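Local coordinates for galactose-binding-like protein (Bacteroides thetaiotaomicron, PDB 7M1B) that is a SusE-like member of the galactose-binding-like proteins that probably binds carbohydrate and may also take part in degrading it, at residues W274-S277 and S281-Y284; C316-P321 and S361-A366. All blocks are in the same frame, centred on the assembly; numbering follows the deposited sequence.

Contact 1 (W274-S277 and S281-Y284). With EDO (1,2-ethanediol), chain B.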
ATOM      1  N   TRP A 274      11.242   7.727   2.232  1.00 16.33           N
ATOM      2  CA  TRP A 274      12.111   8.738   2.807  1.00 14.73           C
ATOM      3  C   TRP A 274      11.946  10.089   2.148  1.00 14.54           C
ATOM      4  O   TRP A 274      11.905  10.160   0.928  1.00 16.19           O
ATOM      5  CB  TRP A 274      13.594   8.367   2.620  1.00 16.87           C
ATOM      6  CG  TRP A 274      14.018   7.227   3.507  1.00 14.74           C
ATOM      7  CD1 TRP A 274      14.724   7.361   4.667  1.00 19.09           C
ATOM      8  CD2 TRP A 274      13.940   5.825   3.217  1.00 16.89           C
ATOM      9  NE1 TRP A 274      15.103   6.122   5.136  1.00 19.24           N
ATOM     10  CE2 TRP A 274      14.627   5.163   4.266  1.00 17.99           C
ATOM     11  CE3 TRP A 274      13.324   5.051   2.215  1.00 17.55           C
ATOM     12  CZ2 TRP A 274      14.703   3.754   4.346  1.00 21.25           C
ATOM     13  CZ3 TRP A 274      13.466   3.666   2.263  1.00 17.39           C
ATOM     14  CH2 TRP A 274      14.127   3.029   3.319  1.00 20.43           C
ATOM     15  N   GLN A 275      11.860  11.139   3.004  1.00 14.61           N
ATOM     16  CA  GLN A 275      11.830  12.512   2.533  1.00 14.62           C
ATOM     17  C   GLN A 275      13.254  12.970   2.141  1.00 15.54           C
ATOM     18  O   GLN A 275      14.253  12.481   2.687  1.00 17.35           O
ATOM     19  CB  GLN A 275      11.393  13.461   3.669  1.00 14.35           C
ATOM     20  CG  GLN A 275       9.912  13.252   4.047  1.00 14.37           C
ATOM     21  CD  GLN A 275       9.623  14.048   5.301  1.00 18.20           C
ATOM     22  OE1 GLN A 275       9.995  15.218   5.425  1.00 18.96           O
ATOM     23  NE2 GLN A 275       8.925  13.401   6.225  1.00 19.89           N
ATOM     24  N   ARG A 276      13.321  13.985   1.245  1.00 15.01           N
ATOM     25  CA  ARG A 276      14.636  14.578   0.921  1.00 14.63           C
ATOM     26  C   ARG A 276      15.079  15.296   2.207  1.00 16.65           C
ATOM     27  O   ARG A 276      14.296  15.905   2.954  1.00 18.92           O
ATOM     28  CB  ARG A 276      14.427  15.608  -0.227  1.00 14.69           C
ATOM     29  CG  ARG A 276      15.656  16.476  -0.502  1.00 15.46           C
ATOM     30  CD  ARG A 276      15.631  17.778   0.282  1.00 18.26           C
ATOM     31  NE  ARG A 276      14.495  18.640  -0.164  1.00 17.57           N
ATOM     32  CZ  ARG A 276      14.607  19.584  -1.132  1.00 18.22           C
ATOM     33  NH1 ARG A 276      15.809  19.855  -1.699  1.00 16.89           N
ATOM     34  NH2 ARG A 276      13.522  20.206  -1.489  1.00 20.28           N
ATOM     35  N   SER A 277      16.401  15.262   2.472  1.00 16.18           N
ATOM     36  CA  SER A 277      16.918  15.591   3.788  1.00 16.21           C
ATOM     37  C   SER A 277      18.020  16.642   3.722  1.00 15.23           C
ATOM     38  O   SER A 277      17.871  17.695   4.344  1.00 18.57           O
ATOM     39  CB  SER A 277      17.377  14.321   4.453  1.00 16.89           C
ATOM     40  OG  SER A 277      18.405  13.750   3.605  1.00 17.93           O
ATOM     41  N   SER A 281      17.514  19.672   7.460  1.00 22.57           N
ATOM     42  CA  SER A 281      16.705  20.879   7.563  1.00 24.37           C
ATOM     43  C   SER A 281      15.560  20.888   6.549  1.00 25.35           C
ATOM     44  O   SER A 281      14.635  21.668   6.683  1.00 23.28           O
ATOM     45  CB  SER A 281      17.532  22.131   7.402  1.00 34.45           C
ATOM     46  OG  SER A 281      18.070  22.182   6.101  1.00 29.39           O
ATOM     47  N   TYR A 282      15.608  20.002   5.552  1.00 21.14           N
ATOM     48  CA  TYR A 282      14.561  19.933   4.526  1.00 21.17           C
ATOM     49  C   TYR A 282      13.385  19.037   4.888  1.00 20.11           C
ATOM     50  O   TYR A 282      12.413  18.936   4.139  1.00 19.95           O
ATOM     51  CB  TYR A 282      15.143  19.557   3.166  1.00 20.64           C
ATOM     52  CG  TYR A 282      15.801  20.751   2.553  1.00 19.09           C
ATOM     53  CD1 TYR A 282      17.156  21.032   2.826  1.00 22.45           C
ATOM     54  CD2 TYR A 282      15.153  21.496   1.566  1.00 20.48           C
ATOM     55  CE1 TYR A 282      17.768  22.148   2.252  1.00 23.51           C
ATOM     56  CE2 TYR A 282      15.723  22.654   1.042  1.00 22.24           C
ATOM     57  CZ  TYR A 282      17.079  22.924   1.315  1.00 23.25           C
ATOM     58  OH  TYR A 282      17.674  24.041   0.753  1.00 25.37           O
ATOM     59  N   TYR A 283      13.525  18.292   5.991  1.00 18.77           N
ATOM     60  CA  TYR A 283      12.377  17.494   6.394  1.00 18.53           C
ATOM     61  C   TYR A 283      11.135  18.347   6.659  1.00 19.14           C
ATOM     62  O   TYR A 283      11.182  19.480   7.191  1.00 20.31           O
ATOM     63  CB  TYR A 283      12.705  16.591   7.610  1.00 17.98           C
ATOM     64  CG  TYR A 283      13.683  15.475   7.357  1.00 17.93           C
ATOM     65  CD1 TYR A 283      13.602  14.687   6.200  1.00 17.82           C
ATOM     66  CD2 TYR A 283      14.655  15.146   8.313  1.00 19.62           C
ATOM     67  CE1 TYR A 283      14.498  13.633   5.993  1.00 18.10           C
ATOM     68  CE2 TYR A 283      15.546  14.074   8.119  1.00 20.12           C
ATOM     69  CZ  TYR A 283      15.411  13.279   6.997  1.00 17.34           C
ATOM     70  OH  TYR A 283      16.298  12.256   6.750  1.00 19.35           O
ATOM     71  N   TYR A 284      10.002  17.769   6.305  1.00 17.79           N
ATOM     72  CA  TYR A 284       8.671  18.283   6.645  1.00 16.57           C
ATOM     73  C   TYR A 284       8.450  19.679   6.021  1.00 18.35           C
ATOM     74  O   TYR A 284       7.750  20.517   6.595  1.00 20.45           O
ATOM     75  CB  TYR A 284       8.512  18.310   8.180  1.00 18.96           C
ATOM     76  CG  TYR A 284       8.469  16.912   8.733  1.00 18.70           C
ATOM     77  CD1 TYR A 284       7.367  16.084   8.534  1.00 18.53           C
ATOM     78  CD2 TYR A 284       9.536  16.465   9.467  1.00 18.64           C
ATOM     79  CE1 TYR A 284       7.336  14.784   9.040  1.00 19.34           C
ATOM     80  CE2 TYR A 284       9.536  15.159   9.964  1.00 17.99           C
ATOM     81  CZ  TYR A 284       8.408  14.350   9.794  1.00 20.80           C
ATOM     82  OH  TYR A 284       8.363  13.063  10.257  1.00 21.32           O
TER
HETATM   83  C1  EDO B 501      18.475  21.125  -4.973  1.00 28.39           C
HETATM   84  O1  EDO B 501      18.893  21.353  -3.631  1.00 36.81           O
HETATM   85  C2  EDO B 501      17.026  20.793  -5.008  1.00 30.48           C
HETATM   86  O2  EDO B 501      16.151  21.483  -4.063  1.00 32.60           O
HETATM   87  O   HOH W   1      15.554  10.901   4.489  1.00 19.34           O
HETATM   88  O   HOH W   2      12.154  18.166   1.442  1.00 19.19           O

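Contact 2 (C316-P321 and S361-A366)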
ATOM      1  N   CYS A 316      -2.350   6.951   2.966  1.00 21.27           N
ATOM      2  CA  CYS A 316      -1.117   7.129   3.691  1.00 19.38           C
ATOM      3  C   CYS A 316      -1.029   8.532   4.262  1.00 17.49           C
ATOM      4  O   CYS A 316      -1.319   9.497   3.532  1.00 20.16           O
ATOM      5  CB  CYS A 316       0.088   6.951   2.769  1.00 18.32           C
ATOM      6  SG  CYS A 316       0.168   5.358   1.911  1.00 20.86           S
ATOM      7  N   GLU A 317      -0.503   8.636   5.471  1.00 18.00           N
ATOM      8  CA  GLU A 317      -0.185   9.951   6.068  1.00 18.08           C
ATOM      9  C   GLU A 317       1.192   9.929   6.722  1.00 20.61           C
ATOM     10  O   GLU A 317       1.444   9.149   7.650  1.00 17.73           O
ATOM     11  CB  GLU A 317      -1.294  10.364   7.065  1.00 18.88           C
ATOM     12  CG  GLU A 317      -0.929  11.706   7.727  1.00 21.20           C
ATOM     13  CD  GLU A 317      -1.999  12.368   8.557  1.00 27.94           C
ATOM     14  OE1 GLU A 317      -3.034  11.727   8.712  1.00 34.74           O
ATOM     15  OE2 GLU A 317      -1.810  13.493   9.040  1.00 34.90           O
ATOM     16  N   SER A 318       2.089  10.804   6.228  1.00 19.57           N
ATOM     17  CA  SER A 318       3.389  11.015   6.858  1.00 20.19           C
ATOM     18  C   SER A 318       3.169  11.847   8.120  1.00 18.70           C
ATOM     19  O   SER A 318       2.637  12.960   8.055  1.00 21.77           O
ATOM     20  CB  SER A 318       4.275  11.734   5.871  1.00 20.26           C
ATOM     21  OG  SER A 318       5.478  12.225   6.485  1.00 19.52           O
ATOM     22  N   ILE A 319       3.576  11.292   9.275  1.00 17.61           N
ATOM     23  CA  ILE A 319       3.443  11.936  10.586  1.00 21.70           C
ATOM     24  C   ILE A 319       4.697  12.743  10.918  1.00 17.74           C
ATOM     25  O   ILE A 319       5.832  12.270  10.721  1.00 20.82           O
ATOM     26  CB  ILE A 319       3.157  10.850  11.655  1.00 24.24           C
ATOM     27  CG1 ILE A 319       1.809  10.161  11.370  1.00 28.26           C
ATOM     28  CG2 ILE A 319       3.111  11.499  13.028  1.00 27.19           C
ATOM     29  CD1 ILE A 319       0.669  11.090  11.048  1.00 37.23           C
ATOM     30  N   LYS A 320       4.479  13.962  11.490  1.00 22.43           N
ATOM     31  CA  LYS A 320       5.548  14.769  12.082  1.00 19.62           C
ATOM     32  C   LYS A 320       5.489  14.578  13.597  1.00 23.52           C
ATOM     33  O   LYS A 320       4.587  15.107  14.208  1.00 22.71           O
ATOM     34  CB  LYS A 320       5.455  16.244  11.701  1.00 19.65           C
ATOM     35  CG  LYS A 320       6.661  17.065  12.139  1.00 18.10           C
ATOM     36  CD  LYS A 320       6.453  18.535  11.658  1.00 18.85           C
ATOM     37  CE  LYS A 320       7.724  19.346  11.913  1.00 19.29           C
ATOM     38  NZ  LYS A 320       7.531  20.763  11.475  1.00 20.31           N
ATOM     39  N   PRO A 321       6.310  13.736  14.247  1.00 21.88           N
ATOM     40  CA  PRO A 321       6.111  13.428  15.684  1.00 25.62           C
ATOM     41  C   PRO A 321       5.890  14.638  16.601  1.00 25.47           C
ATOM     42  O   PRO A 321       5.041  14.610  17.503  1.00 24.73           O
ATOM     43  CB  PRO A 321       7.424  12.736  16.079  1.00 28.56           C
ATOM     44  CG  PRO A 321       7.822  12.010  14.807  1.00 20.87           C
ATOM     45  CD  PRO A 321       7.462  12.992  13.679  1.00 20.82           C
ATOM     46  N   SER A 361      -1.699  16.273  -0.303  1.00 19.61           N
ATOM     47  CA  SER A 361      -1.223  17.410   0.502  1.00 17.27           C
ATOM     48  C   SER A 361       0.305  17.321   0.680  1.00 19.39           C
ATOM     49  O   SER A 361       0.801  16.173   0.720  1.00 19.21           O
ATOM     50  CB  SER A 361      -2.033  17.517   1.826  1.00 20.56           C
ATOM     51  OG  SER A 361      -1.713  16.381   2.646  1.00 20.44           O
ATOM     52  N   THR A 362       0.909  18.457   1.075  1.00 17.50           N
ATOM     53  CA  THR A 362       2.312  18.479   1.468  1.00 17.92           C
ATOM     54  C   THR A 362       2.444  19.059   2.877  1.00 18.08           C
ATOM     55  O   THR A 362       1.483  19.702   3.364  1.00 20.92           O
ATOM     56  CB  THR A 362       3.137  19.307   0.484  1.00 18.45           C
ATOM     57  OG1 THR A 362       2.496  20.596   0.451  1.00 18.43           O
ATOM     58  CG2 THR A 362       3.164  18.701  -0.913  1.00 17.95           C
ATOM     59  N   HIS A 363       3.549  18.763   3.571  1.00 19.79           N
ATOM     60  CA  HIS A 363       3.735  19.214   4.940  1.00 17.51           C
ATOM     61  C   HIS A 363       3.702  20.749   5.050  1.00 20.55           C
ATOM     62  O   HIS A 363       3.075  21.290   5.974  1.00 23.15           O
ATOM     63  CB  HIS A 363       5.037  18.674   5.536  1.00 18.95           C
ATOM     64  CG  HIS A 363       4.873  17.260   6.016  1.00 17.78           C
ATOM     65  ND1 HIS A 363       4.008  16.937   7.059  1.00 19.68           N
ATOM     66  CD2 HIS A 363       5.336  16.086   5.518  1.00 19.48           C
ATOM     67  CE1 HIS A 363       4.098  15.622   7.296  1.00 19.75           C
ATOM     68  NE2 HIS A 363       4.942  15.082   6.378  1.00 19.94           N
ATOM     69  N   ASP A 364       4.299  21.454   4.074  1.00 18.82           N
ATOM     70  CA  ASP A 364       4.293  22.945   4.131  1.00 17.90           C
ATOM     71  C   ASP A 364       3.138  23.552   3.338  1.00 18.22           C
ATOM     72  O   ASP A 364       3.014  24.800   3.336  1.00 22.54           O
ATOM     73  CB  ASP A 364       5.676  23.526   3.759  1.00 20.83           C
ATOM     74  CG  ASP A 364       6.039  23.377   2.282  1.00 20.45           C
ATOM     75  OD1 ASP A 364       5.227  22.856   1.480  1.00 21.17           O
ATOM     76  OD2 ASP A 364       7.230  23.719   1.950  1.00 21.83           O
ATOM     77  N   GLY A 365       2.302  22.694   2.708  1.00 20.03           N
ATOM     78  CA  GLY A 365       1.176  23.137   1.900  1.00 20.00           C
ATOM     79  C   GLY A 365       1.503  23.729   0.548  1.00 20.41           C
ATOM     80  O   GLY A 365       0.586  23.958  -0.217  1.00 24.10           O
ATOM     81  N   ALA A 366       2.801  23.898   0.191  1.00 18.35           N
ATOM     82  CA  ALA A 366       3.160  24.414  -1.124  1.00 18.48           C
ATOM     83  C   ALA A 366       2.965  23.353  -2.212  1.00 15.89           C
ATOM     84  O   ALA A 366       3.102  22.145  -1.922  1.00 17.07           O
ATOM     85  CB  ALA A 366       4.637  24.810  -1.124  1.00 20.79           C
TER

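Contact 1 (W274-S277 and S281-Y284)
Gln275 and Tyr284 form the tight end of a doubled-back loop in a galactose-binding-like β-sandwich domain, where strand 256-274 ends and the chain reverses before strand 289-290. The loop illustrates how one buried amide can fix a turn that lacks regular secondary structure. Gln275 OE1 accepts the backbone N of Tyr284 at 2.7 Å, in the carbonyl plane, with an N-H...O angle of 158°. The other end of the amide, NE2, stands 3.5 Å above the Tyr284 ring, displaced toward the rim, and donates to Glu341. Because amide and ring planes are nearly perpendicular (83°), the amide meets that face end-on. Gln275 CB, meanwhile, packs against Tyr283 CD1. The Tyr283 ring slides under Ser277, whose CA lies over one face and whose CB comes within 3.3 Å of Tyr283 CE1. Water 1 closes this side, accepting from Tyr283 OH and donating to Gln275 O.

Toward the exposed Ser281 the backbone hold slackens. Tyr282 N reaches Ser277 O only through a weak bond of 3.5 Å, and Tyr282 is partly exposed. Arg276 still packs closely on it: bends at chi2 (-92°) and chi3 bring CD against Tyr282 CB and the guanidinium over CD2, which lies above the centre of that group. NH2 is held by Ala286 O, and water 2 joins NE to Tyr282 O. At the outer end, Arg276 NH1 donates to O2 of a 1,2-ethanediol molecule, probably from the crystallisation liquor, at 2.9 Å.

Contact 2 (C316-P321 and S361-A366)
The imidazole of His363 takes Ser318 at its edge and the rim of Tyr284 on one face, in a T-shaped stack that places Tyr284 CD1 almost over the middle of the five-membered ring. This is a bridge within one sheet of the galactose-binding-like β-sandwich, between two strands that flank a third: 311-317 and 352-362 lie on either side of 292-297, so the segments at their ends, 316-321 and 361-366, do not pair directly. Ser318 and His363 are 8.4 Å apart at their CA atoms, and the gap is spanned by the two side chains, Ser318 from one side and His363 from the other. Both Ser318 and Ser361 bond by backbone to Lys290, which lies between them.

The span is a single bond. His363 NE2 donates to Ser318 OG at 2.9 Å, with the oxygen only 2° out of the ring plane. Ser318 holds OG anti to its own N (chi1 168°), turned to the imidazole. That oxygen takes the N-H of His363 and also bonds Glu341 OE2, so two polar partners fix the rotation of the hydroxyl group. Beside the bond, His363 CE1 approaches Ser318 O to 3.1 Å.

Beyond the ring the chain turns sharply. Asp364 forms an Asx turn, its OD1 accepting from Ala366 N at 2.9 Å from above the carboxylate plane, while OD2 accepts from the backbone N of Ala286. Gly365 passes through with positive phi. The turn is fastened once more where Thr362 OG1 donates to Ala366 O, also at 2.9 Å, with the donor tilted 25° from the carbonyl plane.

After the N-terminal sheets the chain enters strand 256-274, and on leaving it closes contact 1 around a three-residue turn. It then runs through strands 289-290 and 292-297, and contact 2 opens at the end of 311-317. That second closure is much longer, enclosing 39 residues that include helix 331-338 and strand 341-344. The two follow in series, neither nested nor crossed, with centres about 11 Å apart. Tyr284, the last residue of contact 1, reaches the 316-321 segment, its OH probably hydrogen-bonded to Ile319 O at 2.7 Å. Within the long excursion, the one carboxylate of Glu341 serves both contacts, tying the loop to the end of strand 311-317.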